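Long-range contacts in AlyGC (Glaciecola chathamensis, PDB 5GKD), which probably cleaves alginate by lytic elimination, as a polysaccharide lyase family 6 enzyme from a marine bacterium: residues A[174-179]-A[569-574]; A[82-87]-A[115-120]; A[636-641]-A[660-665]; A[530-535]-A[562-567]. All coordinates share one frame; numbering follows the deposited sequence.

Contact 1: residues A[174-179]-A[569-574]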
loop_
_atom_site.group_PDB
_atom_site.type_symbol
_atom_site.label_atom_id
_atom_site.label_comp_id
_atom_site.label_asym_id
_atom_site.label_seq_id
_atom_site.Cartn_x
_atom_site.Cartn_y
_atom_site.Cartn_z
ATOM N N ARG A 174 -14.419 20.484 -5.336
ATOM C CA ARG A 174 -13.899 19.415 -4.499
ATOM C C ARG A 174 -14.193 18.114 -5.225
ATOM O O ARG A 174 -15.366 17.784 -5.427
ATOM C CB ARG A 174 -14.520 19.375 -3.104
ATOM C CG ARG A 174 -14.080 18.116 -2.380
ATOM C CD ARG A 174 -14.333 18.100 -0.903
ATOM N NE ARG A 174 -13.769 16.871 -0.359
ATOM C CZ ARG A 174 -13.557 16.629 0.925
ATOM N NH1 ARG A 174 -13.867 17.535 1.840
ATOM N NH2 ARG A 174 -13.020 15.470 1.286
ATOM N N PRO A 175 -13.188 17.354 -5.625
ATOM C CA PRO A 175 -13.452 16.151 -6.416
ATOM C C PRO A 175 -14.043 15.051 -5.547
ATOM O O PRO A 175 -14.057 15.115 -4.316
ATOM C CB PRO A 175 -12.078 15.770 -6.980
ATOM C CG PRO A 175 -11.095 16.354 -5.977
ATOM C CD PRO A 175 -11.755 17.586 -5.396
ATOM N N ILE A 176 -14.580 14.043 -6.235
ATOM C CA ILE A 176 -15.145 12.876 -5.573
ATOM C C ILE A 176 -14.103 12.248 -4.659
ATOM O O ILE A 176 -12.942 12.063 -5.039
ATOM C CB ILE A 176 -15.638 11.875 -6.628
ATOM C CG1 ILE A 176 -16.770 12.488 -7.462
ATOM C CG2 ILE A 176 -16.060 10.564 -5.981
ATOM C CD1 ILE A 176 -17.060 11.731 -8.760
ATOM N N LEU A 177 -14.516 11.915 -3.442
ATOM C CA LEU A 177 -13.608 11.286 -2.494
ATOM C C LEU A 177 -13.488 9.794 -2.762
ATOM O O LEU A 177 -12.385 9.241 -2.760
ATOM C CB LEU A 177 -14.108 11.517 -1.071
ATOM C CG LEU A 177 -13.196 11.436 0.154
ATOM C CD1 LEU A 177 -13.927 10.835 1.351
ATOM C CD2 LEU A 177 -11.865 10.787 -0.073
ATOM N N GLY A 178 -14.613 9.128 -2.969
ATOM C CA GLY A 178 -14.623 7.689 -3.080
ATOM C C GLY A 178 -15.010 6.960 -1.816
ATOM O O GLY A 178 -14.735 5.760 -1.707
ATOM N N SER A 179 -15.628 7.642 -0.868
ATOM C CA SER A 179 -16.164 7.059 0.354
ATOM C C SER A 179 -16.953 8.144 1.064
ATOM O O SER A 179 -17.032 9.285 0.598
ATOM C CB SER A 179 -15.070 6.512 1.270
ATOM O OG SER A 179 -14.570 7.514 2.125
ATOM N N ARG A 569 -6.102 2.213 -2.235
ATOM C CA ARG A 569 -6.607 3.556 -1.976
ATOM C C ARG A 569 -6.495 4.470 -3.195
ATOM O O ARG A 569 -6.500 5.683 -3.047
ATOM C CB ARG A 569 -5.907 4.197 -0.766
ATOM C CG ARG A 569 -6.033 3.402 0.541
ATOM C CD ARG A 569 -7.501 3.173 0.893
ATOM N NE ARG A 569 -7.730 3.003 2.316
ATOM C CZ ARG A 569 -8.429 2.014 2.864
ATOM N NH1 ARG A 569 -8.991 1.086 2.102
ATOM N NH2 ARG A 569 -8.581 1.975 4.185
ATOM N N SER A 570 -6.373 3.920 -4.401
ATOM C CA SER A 570 -6.389 4.722 -5.614
ATOM C C SER A 570 -7.827 4.890 -6.089
ATOM O O SER A 570 -8.711 4.114 -5.730
ATOM C CB SER A 570 -5.532 4.082 -6.716
ATOM O OG SER A 570 -6.105 2.869 -7.199
ATOM N N PHE A 571 -8.063 5.920 -6.902
ATOM C CA PHE A 571 -9.433 6.197 -7.336
ATOM C C PHE A 571 -9.445 6.762 -8.751
ATOM O O PHE A 571 -8.890 7.835 -9.004
ATOM C CB PHE A 571 -10.149 7.149 -6.373
ATOM C CG PHE A 571 -11.636 7.275 -6.656
ATOM C CD1 PHE A 571 -12.539 6.380 -6.098
ATOM C CD2 PHE A 571 -12.121 8.265 -7.511
ATOM C CE1 PHE A 571 -13.894 6.477 -6.379
ATOM C CE2 PHE A 571 -13.471 8.367 -7.779
ATOM C CZ PHE A 571 -14.358 7.476 -7.215
ATOM N N ALA A 572 -10.081 6.034 -9.669
ATOM C CA ALA A 572 -10.301 6.504 -11.029
ATOM C C ALA A 572 -11.644 7.225 -11.131
ATOM O O ALA A 572 -12.697 6.615 -10.927
ATOM C CB ALA A 572 -10.253 5.340 -12.017
ATOM N N ASP A 573 -11.607 8.523 -11.455
ATOM C CA ASP A 573 -12.833 9.228 -11.829
ATOM C C ASP A 573 -13.566 8.506 -12.963
ATOM O O ASP A 573 -14.798 8.480 -12.996
ATOM C CB ASP A 573 -12.520 10.672 -12.226
ATOM C CG ASP A 573 -12.363 11.608 -11.004
ATOM O OD1 ASP A 573 -13.209 11.578 -10.106
ATOM O OD2 ASP A 573 -11.414 12.404 -10.953
ATOM N N TYR A 574 -12.825 7.912 -13.901
ATOM C CA TYR A 574 -13.427 6.945 -14.809
ATOM C C TYR A 574 -12.341 6.115 -15.462
ATOM O O TYR A 574 -11.203 6.563 -15.629
ATOM C CB TYR A 574 -14.299 7.593 -15.902
ATOM C CG TYR A 574 -13.588 8.542 -16.843
ATOM C CD1 TYR A 574 -12.863 8.073 -17.942
ATOM C CD2 TYR A 574 -13.664 9.909 -16.650
ATOM C CE1 TYR A 574 -12.219 8.967 -18.804
ATOM C CE2 TYR A 574 -13.031 10.794 -17.495
ATOM C CZ TYR A 574 -12.314 10.328 -18.561
ATOM O OH TYR A 574 -11.715 11.250 -19.380
HETATM O O HOH W 1 -14.199 13.888 -8.891
#
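Phe571 reaches from the 569-574 segment to Ile176 and Gly178 of the 174-179 loop, and its ring carries most of the contact. The side chains of Ile176 and Phe571 cross at about a right angle. The branch methyl CG2 of Ile176 sits 3.7 Å from Phe571 CZ, while Gly178 CA comes to 3.6 Å from Phe571 CE1. CB of Phe571 already points at the loop, and CG, anti to the backbone N (chi1 -170°), continues outward from it. Gly178 has no room for a CB, which would run into CD1 of the ring. Beside this apolar patch a water joins the segments, accepting from Ile176 N at 2.7 Å and donating to Asp573 OD1 at 2.8 Å. An alanine in place of Phe571 would probably open a gap beside Ile176 CG2 and Gly178 CA and leave the ring of Tyr602 without its edge-to-face partner. The contact joins two parallel beta-helices. The 174-179 loop, between strands 170-171 and 185-188, belongs to the one that binds calcium, and Phe571 leads into strand 572-578 of the other, beside strand 543-548.

Contact 2: residues A[82-87]-A[115-120]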
loop_
_atom_site.group_PDB
_atom_site.type_symbol
_atom_site.label_atom_id
_atom_site.label_comp_id
_atom_site.label_asym_id
_atom_site.label_seq_id
_atom_site.Cartn_x
_atom_site.Cartn_y
_atom_site.Cartn_z
ATOM N N ASP A 82 0.859 24.433 -1.513
ATOM C CA ASP A 82 2.103 23.649 -1.559
ATOM C C ASP A 82 2.439 23.055 -0.198
ATOM O O ASP A 82 3.556 23.185 0.297
ATOM C CB ASP A 82 3.275 24.488 -2.070
ATOM C CG ASP A 82 3.049 25.033 -3.467
ATOM O OD1 ASP A 82 2.323 24.407 -4.261
ATOM O OD2 ASP A 82 3.612 26.095 -3.774
ATOM N N GLY A 83 1.460 22.407 0.419
ATOM C CA GLY A 83 1.708 21.754 1.689
ATOM C C GLY A 83 0.464 21.103 2.248
ATOM O O GLY A 83 -0.473 20.784 1.511
ATOM N N TYR A 84 0.477 20.887 3.561
ATOM C CA TYR A 84 -0.639 20.264 4.256
ATOM C C TYR A 84 -0.369 20.331 5.752
ATOM O O TYR A 84 0.785 20.320 6.186
ATOM C CB TYR A 84 -0.872 18.815 3.801
ATOM C CG TYR A 84 0.348 17.917 3.903
ATOM C CD1 TYR A 84 1.294 17.883 2.892
ATOM C CD2 TYR A 84 0.545 17.100 4.999
ATOM C CE1 TYR A 84 2.391 17.064 2.977
ATOM C CE2 TYR A 84 1.647 16.284 5.092
ATOM C CZ TYR A 84 2.566 16.274 4.074
ATOM O OH TYR A 84 3.663 15.467 4.154
ATOM N N THR A 85 -1.442 20.439 6.531
ATOM C CA THR A 85 -1.280 20.640 7.959
ATOM C C THR A 85 -0.714 19.380 8.612
ATOM O O THR A 85 -1.131 18.266 8.285
ATOM C CB THR A 85 -2.597 21.008 8.632
ATOM O OG1 THR A 85 -2.343 21.204 10.029
ATOM C CG2 THR A 85 -3.658 19.905 8.460
ATOM N N PRO A 86 0.259 19.524 9.514
ATOM C CA PRO A 86 0.734 18.370 10.284
ATOM C C PRO A 86 -0.191 17.987 11.433
ATOM O O PRO A 86 0.022 16.932 12.049
ATOM C CB PRO A 86 2.090 18.853 10.808
ATOM C CG PRO A 86 1.887 20.301 10.990
ATOM C CD PRO A 86 0.976 20.759 9.878
ATOM N N THR A 87 -1.199 18.800 11.751
ATOM C CA THR A 87 -2.125 18.460 12.826
ATOM C C THR A 87 -3.447 17.977 12.229
ATOM O O THR A 87 -3.498 17.499 11.082
ATOM C CB THR A 87 -2.307 19.653 13.781
ATOM O OG1 THR A 87 -2.864 20.765 13.085
ATOM C CG2 THR A 87 -0.973 20.079 14.393
ATOM N N SER A 115 -3.586 19.610 0.366
ATOM C CA SER A 115 -4.110 18.303 0.740
ATOM C C SER A 115 -3.024 17.391 1.277
ATOM O O SER A 115 -1.901 17.378 0.773
ATOM C CB SER A 115 -4.768 17.604 -0.452
ATOM O OG SER A 115 -5.887 18.312 -0.883
ATOM N N ASN A 116 -3.379 16.618 2.289
ATOM C CA ASN A 116 -2.526 15.527 2.729
ATOM C C ASN A 116 -2.121 14.652 1.542
ATOM O O ASN A 116 -2.923 14.436 0.644
ATOM C CB ASN A 116 -3.261 14.688 3.771
ATOM C CG ASN A 116 -2.343 13.782 4.526
ATOM O OD1 ASN A 116 -1.971 12.708 4.043
ATOM N ND2 ASN A 116 -1.950 14.216 5.735
ATOM N N PRO A 117 -0.896 14.125 1.518
ATOM C CA PRO A 117 -0.493 13.275 0.384
ATOM C C PRO A 117 -1.304 11.990 0.240
ATOM O O PRO A 117 -1.375 11.461 -0.874
ATOM C CB PRO A 117 0.989 12.958 0.668
ATOM C CG PRO A 117 1.414 13.852 1.732
ATOM C CD PRO A 117 0.212 14.419 2.434
ATOM N N GLU A 118 -1.888 11.451 1.310
ATOM C CA GLU A 118 -2.694 10.231 1.234
ATOM C C GLU A 118 -4.168 10.577 1.340
ATOM O O GLU A 118 -4.576 11.231 2.303
ATOM C CB GLU A 118 -2.343 9.235 2.348
ATOM C CG GLU A 118 -0.959 8.657 2.280
ATOM C CD GLU A 118 -0.722 7.585 3.332
ATOM O OE1 GLU A 118 -1.476 6.587 3.363
ATOM O OE2 GLU A 118 0.213 7.763 4.145
ATOM N N LYS A 119 -4.973 10.097 0.384
ATOM C CA LYS A 119 -6.395 10.440 0.370
ATOM C C LYS A 119 -7.094 10.053 1.663
ATOM O O LYS A 119 -8.000 10.763 2.103
ATOM C CB LYS A 119 -7.111 9.784 -0.820
ATOM C CG LYS A 119 -6.851 10.453 -2.173
ATOM C CD LYS A 119 -7.703 9.829 -3.289
ATOM C CE LYS A 119 -9.140 10.267 -3.159
ATOM N NZ LYS A 119 -10.043 9.398 -3.901
ATOM N N PHE A 120 -6.704 8.946 2.295
ATOM C CA PHE A 120 -7.444 8.484 3.463
ATOM C C PHE A 120 -6.679 8.676 4.754
ATOM O O PHE A 120 -6.969 8.022 5.756
ATOM C CB PHE A 120 -7.910 7.049 3.234
ATOM C CG PHE A 120 -8.964 7.002 2.186
ATOM C CD1 PHE A 120 -8.618 6.942 0.855
ATOM C CD2 PHE A 120 -10.283 7.230 2.522
ATOM C CE1 PHE A 120 -9.585 6.988 -0.121
ATOM C CE2 PHE A 120 -11.248 7.284 1.552
ATOM C CZ PHE A 120 -10.905 7.170 0.231
HETATM O O HOH W 2 -0.144 19.150 -0.828
HETATM O O HOH W 3 -2.996 16.767 6.700
#
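Tyr84 and Pro117 meet in a CH-pi contact between two loops of the N-terminal parallel beta-helix, the fold of the pectate-lyase-like clan. Each loop leaves a long strand, 73-81 or 105-112, and leads to a short one on another face of the coil, 89-92 or 124-128, so the two are equivalent turns of successive coils. The apolar part is the proline over the tyrosine ring: Pro117 CD stands 3.3 Å from the centroid of the Tyr84 ring and 9° off its normal, which puts it over the middle of one face. Pro117 CG leans toward the phenol end, 3.6 Å from Tyr84 CZ. Tyr84 CB packs 3.5 Å from Ser115 O; from there CG, set between the backbone N and the carbonyl carbon (chi1 55°), starts the side chain on its way to the proline. A serine in place of Tyr84 would probably leave Pro117 CD and CG without the aromatic surface they rest on and open a gap between the loops.

The polar part across the loops runs through water. One water donates to both Gly83 O and Ser115 O, and another donates to Thr85 O while accepting from Asn116 ND2. Each loop also has a turn of its own: Thr85 OG1 accepts from Thr87 N in an ST turn, and Asn116 OD1 forms an Asx turn. In the latter Glu118 N lies 3.0 Å from Asn116 OD1, in the carbonyl plane on a lone pair, with an angle of 167° at the hydrogen.

Contact 3: residues A[636-641]-A[660-665]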
loop_
_atom_site.group_PDB
_atom_site.type_symbol
_atom_site.label_atom_id
_atom_site.label_comp_id
_atom_site.label_asym_id
_atom_site.label_seq_id
_atom_site.Cartn_x
_atom_site.Cartn_y
_atom_site.Cartn_z
ATOM N N PRO A 636 -19.502 2.385 -7.389
ATOM C CA PRO A 636 -19.210 2.313 -8.822
ATOM C C PRO A 636 -20.415 2.181 -9.758
ATOM O O PRO A 636 -21.440 1.631 -9.395
ATOM C CB PRO A 636 -18.343 1.059 -8.932
ATOM C CG PRO A 636 -17.752 0.887 -7.584
ATOM C CD PRO A 636 -18.839 1.302 -6.644
ATOM N N HIS A 637 -20.271 2.723 -10.963
ATOM C CA HIS A 637 -21.165 2.445 -12.078
ATOM C C HIS A 637 -20.394 1.556 -13.043
ATOM O O HIS A 637 -19.319 1.941 -13.503
ATOM C CB HIS A 637 -21.595 3.715 -12.812
ATOM C CG HIS A 637 -22.112 4.813 -11.941
ATOM N ND1 HIS A 637 -21.304 5.543 -11.098
ATOM C CD2 HIS A 637 -23.354 5.354 -11.837
ATOM C CE1 HIS A 637 -22.033 6.464 -10.487
ATOM N NE2 HIS A 637 -23.278 6.374 -10.922
ATOM N N VAL A 638 -20.925 0.377 -13.337
ATOM C CA VAL A 638 -20.282 -0.576 -14.237
ATOM C C VAL A 638 -21.198 -0.788 -15.437
ATOM O O VAL A 638 -22.314 -1.297 -15.291
ATOM C CB VAL A 638 -19.976 -1.903 -13.531
ATOM C CG1 VAL A 638 -19.318 -2.864 -14.482
ATOM C CG2 VAL A 638 -19.085 -1.649 -12.341
ATOM N N VAL A 639 -20.732 -0.389 -16.613
ATOM C CA VAL A 639 -21.538 -0.374 -17.827
ATOM C C VAL A 639 -20.757 -1.111 -18.899
ATOM O O VAL A 639 -19.658 -0.683 -19.262
ATOM C CB VAL A 639 -21.861 1.057 -18.288
ATOM C CG1 VAL A 639 -22.516 1.035 -19.663
ATOM C CG2 VAL A 639 -22.739 1.763 -17.283
ATOM N N MET A 640 -21.306 -2.222 -19.394
ATOM C CA MET A 640 -20.625 -3.023 -20.406
ATOM C C MET A 640 -21.604 -3.433 -21.496
ATOM O O MET A 640 -22.539 -4.194 -21.237
ATOM C CB MET A 640 -19.966 -4.247 -19.785
ATOM C CG MET A 640 -18.908 -3.891 -18.784
ATOM S SD MET A 640 -17.807 -5.240 -18.395
ATOM C CE MET A 640 -16.747 -4.427 -17.171
ATOM N N ASN A 641 -21.367 -2.952 -22.719
ATOM C CA ASN A 641 -22.292 -3.123 -23.826
ATOM C C ASN A 641 -21.554 -3.544 -25.084
ATOM O O ASN A 641 -20.486 -3.009 -25.402
ATOM C CB ASN A 641 -23.064 -1.838 -24.143
ATOM C CG ASN A 641 -23.796 -1.294 -22.956
ATOM O OD1 ASN A 641 -24.343 -2.044 -22.146
ATOM N ND2 ASN A 641 -23.808 0.024 -22.832
ATOM N N LEU A 660 -16.607 -11.739 -14.278
ATOM C CA LEU A 660 -16.928 -10.393 -13.825
ATOM C C LEU A 660 -17.513 -10.541 -12.433
ATOM O O LEU A 660 -18.508 -11.252 -12.264
ATOM C CB LEU A 660 -17.929 -9.761 -14.779
ATOM C CG LEU A 660 -18.302 -8.295 -14.699
ATOM C CD1 LEU A 660 -17.106 -7.434 -15.047
ATOM C CD2 LEU A 660 -19.422 -8.029 -15.682
ATOM N N ILE A 661 -16.901 -9.935 -11.420
ATOM C CA ILE A 661 -17.472 -10.030 -10.082
ATOM C C ILE A 661 -17.628 -8.629 -9.513
ATOM O O ILE A 661 -16.652 -7.876 -9.388
ATOM C CB ILE A 661 -16.677 -10.949 -9.137
ATOM C CG1 ILE A 661 -17.379 -10.994 -7.780
ATOM C CG2 ILE A 661 -15.234 -10.528 -9.000
ATOM C CD1 ILE A 661 -16.924 -12.087 -6.894
ATOM N N LEU A 662 -18.862 -8.280 -9.180
ATOM C CA LEU A 662 -19.254 -6.922 -8.844
ATOM C C LEU A 662 -19.877 -6.935 -7.453
ATOM O O LEU A 662 -20.989 -7.444 -7.267
ATOM C CB LEU A 662 -20.213 -6.377 -9.896
ATOM C CG LEU A 662 -19.691 -6.486 -11.335
ATOM C CD1 LEU A 662 -20.662 -5.867 -12.332
ATOM C CD2 LEU A 662 -18.368 -5.799 -11.452
ATOM N N HIS A 663 -19.159 -6.370 -6.485
ATOM C CA HIS A 663 -19.580 -6.327 -5.090
ATOM C C HIS A 663 -19.787 -4.871 -4.683
ATOM O O HIS A 663 -18.845 -4.071 -4.700
ATOM C CB HIS A 663 -18.551 -7.032 -4.199
ATOM C CG HIS A 663 -18.892 -7.029 -2.745
ATOM N ND1 HIS A 663 -18.944 -8.186 -1.996
ATOM C CD2 HIS A 663 -19.167 -6.014 -1.888
ATOM C CE1 HIS A 663 -19.247 -7.883 -0.745
ATOM N NE2 HIS A 663 -19.391 -6.573 -0.651
ATOM N N GLY A 664 -21.017 -4.538 -4.297
ATOM C CA GLY A 664 -21.338 -3.194 -3.881
ATOM C C GLY A 664 -21.369 -2.160 -4.983
ATOM O O GLY A 664 -21.336 -0.969 -4.677
ATOM N N THR A 665 -21.419 -2.564 -6.254
ATOM C CA THR A 665 -21.614 -1.599 -7.326
ATOM C C THR A 665 -23.075 -1.166 -7.391
ATOM O O THR A 665 -23.989 -1.985 -7.297
ATOM C CB THR A 665 -21.184 -2.176 -8.665
ATOM O OG1 THR A 665 -21.884 -3.397 -8.900
ATOM C CG2 THR A 665 -19.710 -2.463 -8.637
#
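Pro636 and Thr665 bring the two segments closest, with their CA atoms 4.8 Å apart, but no hydrogen bond joins 636-641 to 660-665, because strands 637-641 and 660-663 lie on different faces of the C-terminal parallel beta-helix and meet through side chains turned into its interior. At the corner, the side chains of Pro636 and Thr665 cross at about a right angle. Thr665 CG2 fits between two neighbours, 3.8 Å from Pro636 CB and 3.8 Å from Val638 CG2. Its hydroxyl is engaged elsewhere, with Asn668 OD1. Further along, Val638 and Leu662 meet tip to tip, Val638 CG1 lying 3.9 Å from Leu662 CD1. Val638 CG1 is anti to the backbone N (chi1 180°), and the other methyl is left to face the threonine.

At the far end from Pro636, Met640 and Leu660 lie alongside, their ends pointing opposite ways. The methionine chain is extended beyond CG, and its terminal CE touches Leu660 CD1 at 3.7 Å, with SD close behind. Val624 of strand 622-625 packs against Pro636, Leu662 and Thr665, while Leu607 and Ile609 of strand 606-610 lie against Met640. The side-chain contacts are almost all between apolar groups of buried residues, so dispersion and water exclusion probably provide most of the hold between the two faces, while the backbone of 636-641 spends its hydrogen bonds on neighbouring coils, among them Val638 with Val667 and Lys669.

Contact 4: residues A[530-535]-A[562-567]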
loop_
_atom_site.group_PDB
_atom_site.type_symbol
_atom_site.label_atom_id
_atom_site.label_comp_id
_atom_site.label_asym_id
_atom_site.label_seq_id
_atom_site.Cartn_x
_atom_site.Cartn_y
_atom_site.Cartn_z
ATOM N N THR A 530 2.325 -6.428 -14.568
ATOM C CA THR A 530 1.164 -5.552 -14.627
ATOM C C THR A 530 1.431 -4.559 -15.743
ATOM O O THR A 530 2.281 -3.680 -15.589
ATOM C CB THR A 530 0.929 -4.826 -13.292
ATOM O OG1 THR A 530 2.092 -4.070 -12.954
ATOM C CG2 THR A 530 0.649 -5.801 -12.160
ATOM N N LEU A 531 0.720 -4.687 -16.856
ATOM C CA LEU A 531 1.025 -3.838 -18.004
ATOM C C LEU A 531 0.769 -2.372 -17.686
ATOM O O LEU A 531 1.615 -1.511 -17.948
ATOM C CB LEU A 531 0.221 -4.274 -19.230
ATOM C CG LEU A 531 0.716 -3.643 -20.533
ATOM C CD1 LEU A 531 1.923 -4.375 -21.088
ATOM C CD2 LEU A 531 -0.413 -3.566 -21.568
ATOM N N ILE A 532 -0.388 -2.063 -17.118
ATOM C CA ILE A 532 -0.723 -0.700 -16.725
ATOM C C ILE A 532 -1.188 -0.711 -15.274
ATOM O O ILE A 532 -1.870 -1.642 -14.835
ATOM C CB ILE A 532 -1.798 -0.084 -17.642
ATOM C CG1 ILE A 532 -1.351 -0.142 -19.104
ATOM C CG2 ILE A 532 -2.114 1.355 -17.220
ATOM C CD1 ILE A 532 -2.396 0.356 -20.075
ATOM N N ARG A 533 -0.804 0.316 -14.522
ATOM C CA ARG A 533 -1.159 0.379 -13.111
ATOM C C ARG A 533 -0.977 1.805 -12.630
ATOM O O ARG A 533 -0.321 2.618 -13.285
ATOM C CB ARG A 533 -0.309 -0.587 -12.261
ATOM C CG ARG A 533 1.196 -0.276 -12.208
ATOM C CD ARG A 533 1.954 -1.158 -11.193
ATOM N NE ARG A 533 3.400 -1.038 -11.361
ATOM C CZ ARG A 533 4.130 -0.021 -10.903
ATOM N NH1 ARG A 533 3.555 0.964 -10.217
ATOM N NH2 ARG A 533 5.438 0.015 -11.113
ATOM N N THR A 534 -1.581 2.103 -11.482
ATOM C CA THR A 534 -1.207 3.297 -10.754
ATOM C C THR A 534 0.129 3.067 -10.064
ATOM O O THR A 534 0.595 1.938 -9.923
ATOM C CB THR A 534 -2.263 3.681 -9.706
ATOM O OG1 THR A 534 -2.288 2.707 -8.658
ATOM C CG2 THR A 534 -3.639 3.793 -10.329
ATOM N N THR A 535 0.732 4.156 -9.594
ATOM C CA THR A 535 1.783 4.028 -8.594
ATOM C C THR A 535 1.294 3.183 -7.423
ATOM O O THR A 535 0.097 3.112 -7.135
ATOM C CB THR A 535 2.233 5.401 -8.085
ATOM O OG1 THR A 535 3.230 5.245 -7.070
ATOM C CG2 THR A 535 1.068 6.176 -7.507
ATOM N N HIS A 562 -1.360 -9.207 -15.268
ATOM C CA HIS A 562 -2.573 -8.406 -15.304
ATOM C C HIS A 562 -2.454 -7.271 -16.302
ATOM O O HIS A 562 -1.369 -6.742 -16.557
ATOM C CB HIS A 562 -2.871 -7.835 -13.924
ATOM C CG HIS A 562 -2.751 -8.846 -12.833
ATOM N ND1 HIS A 562 -3.596 -9.930 -12.732
ATOM C CD2 HIS A 562 -1.879 -8.950 -11.805
ATOM C CE1 HIS A 562 -3.246 -10.659 -11.687
ATOM N NE2 HIS A 562 -2.208 -10.086 -11.108
ATOM N N PHE A 563 -3.595 -6.883 -16.863
ATOM C CA PHE A 563 -3.586 -5.713 -17.730
ATOM C C PHE A 563 -3.571 -4.413 -16.916
ATOM O O PHE A 563 -2.760 -3.519 -17.187
ATOM C CB PHE A 563 -4.788 -5.741 -18.676
ATOM C CG PHE A 563 -4.923 -4.502 -19.493
ATOM C CD1 PHE A 563 -4.101 -4.283 -20.587
ATOM C CD2 PHE A 563 -5.846 -3.535 -19.153
ATOM C CE1 PHE A 563 -4.209 -3.127 -21.329
ATOM C CE2 PHE A 563 -5.965 -2.386 -19.890
ATOM C CZ PHE A 563 -5.141 -2.177 -20.982
ATOM N N PHE A 564 -4.475 -4.276 -15.933
ATOM C CA PHE A 564 -4.535 -3.064 -15.120
ATOM C C PHE A 564 -4.671 -3.422 -13.648
ATOM O O PHE A 564 -5.600 -4.139 -13.267
ATOM C CB PHE A 564 -5.687 -2.130 -15.522
ATOM C CG PHE A 564 -5.706 -0.843 -14.733
ATOM C CD1 PHE A 564 -4.914 0.227 -15.106
ATOM C CD2 PHE A 564 -6.474 -0.727 -13.581
ATOM C CE1 PHE A 564 -4.901 1.396 -14.364
ATOM C CE2 PHE A 564 -6.471 0.440 -12.832
ATOM C CZ PHE A 564 -5.683 1.506 -13.232
ATOM N N ASP A 565 -3.789 -2.865 -12.819
ATOM C CA ASP A 565 -3.740 -3.151 -11.388
ATOM C C ASP A 565 -3.831 -1.837 -10.621
ATOM O O ASP A 565 -2.890 -1.042 -10.637
ATOM C CB ASP A 565 -2.455 -3.908 -11.036
ATOM C CG ASP A 565 -2.482 -4.496 -9.620
ATOM O OD1 ASP A 565 -3.566 -4.860 -9.131
ATOM O OD2 ASP A 565 -1.414 -4.600 -8.998
ATOM N N ALA A 566 -4.958 -1.605 -9.955
ATOM C CA ALA A 566 -5.156 -0.392 -9.177
ATOM C C ALA A 566 -4.389 -0.471 -7.862
ATOM O O ALA A 566 -4.437 -1.487 -7.171
ATOM C CB ALA A 566 -6.647 -0.167 -8.900
ATOM N N GLY A 567 -3.690 0.608 -7.516
ATOM C CA GLY A 567 -3.052 0.682 -6.218
ATOM C C GLY A 567 -4.062 0.788 -5.092
ATOM O O GLY A 567 -5.184 1.269 -5.267
HETATM O O HOH W 4 -0.844 -0.392 -8.703
#
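The ring of Phe564 meets Ile532 at its edge, where Ile532 CG2 lies in the ring plane, 3.7 Å from Phe564 CD1. Phe564 CG is anti to the backbone N (chi1 -177°), and beyond it the side chain comes nearer to 530-535. The ring of Phe563 takes Leu531 CD2 and Ile532 CD1 obliquely, the latter 3.8 Å from Phe563 CZ, and pairs edge-to-face with Phe552 and Phe582. Thr530 CG2 stands at the edge of the His562 ring. These residues belong to adjacent coils of the C-terminal parallel beta-helix, where strand 530-534 runs parallel to strand 564-565 and the chain turns a corner in each segment, at 531-532 and at 563.

Ile532 and Phe564 pair on one face of the sheet, where Phe564 packs on Tyr543 and Leu545 of strand 543-548. Thr530, Arg533, His562 and Asp565 occupy the other. There Thr530 CG2 rests 3.8 Å from Asp565 CB. Asp565 OD1 makes salt bridges to Lys594 and Arg591; Arg533 NH1 makes one to Glu504 and also bonds Thr534 O, and Arg533 NE hydrogen-bonds Thr501.

Backbone bonds carry the pairing round the corner: Leu531 N to His562 O, nearly straight (166° at the hydrogen), Ile532 N to Phe563 O and Asp565 N to Ile532 O. Beyond them a water donates to both Thr534 O and Asp565 O. A CB on Gly567 would collide with Thr534 OG1. That hydroxyl accepts from Gly567 N, 2.8 Å from OG1 of Thr534, and donates to Thr535 O, 2.9 Å from the same OG1.

How the contacts relate
From the N terminus, contact 2 comes first, closing a short loop between neighbouring coils of the N-terminal beta-helix. Contact 1 opens after it and closes almost four hundred residues later, tying that beta-helix to the C-terminal one. Contact 4 is nested within this long loop, joining successive coils of the second beta-helix shortly before the chain reaches 569-574. Contact 3 follows in series and links two faces of the same beta-helix. Contacts 1 and 2 touch where Lys119 NZ probably bonds to Leu177 O, and contacts 1 and 4 where Ser570 packs on Thr534. Contact 3 touches none of the others; its centre lies about 18 Å from that of contact 4.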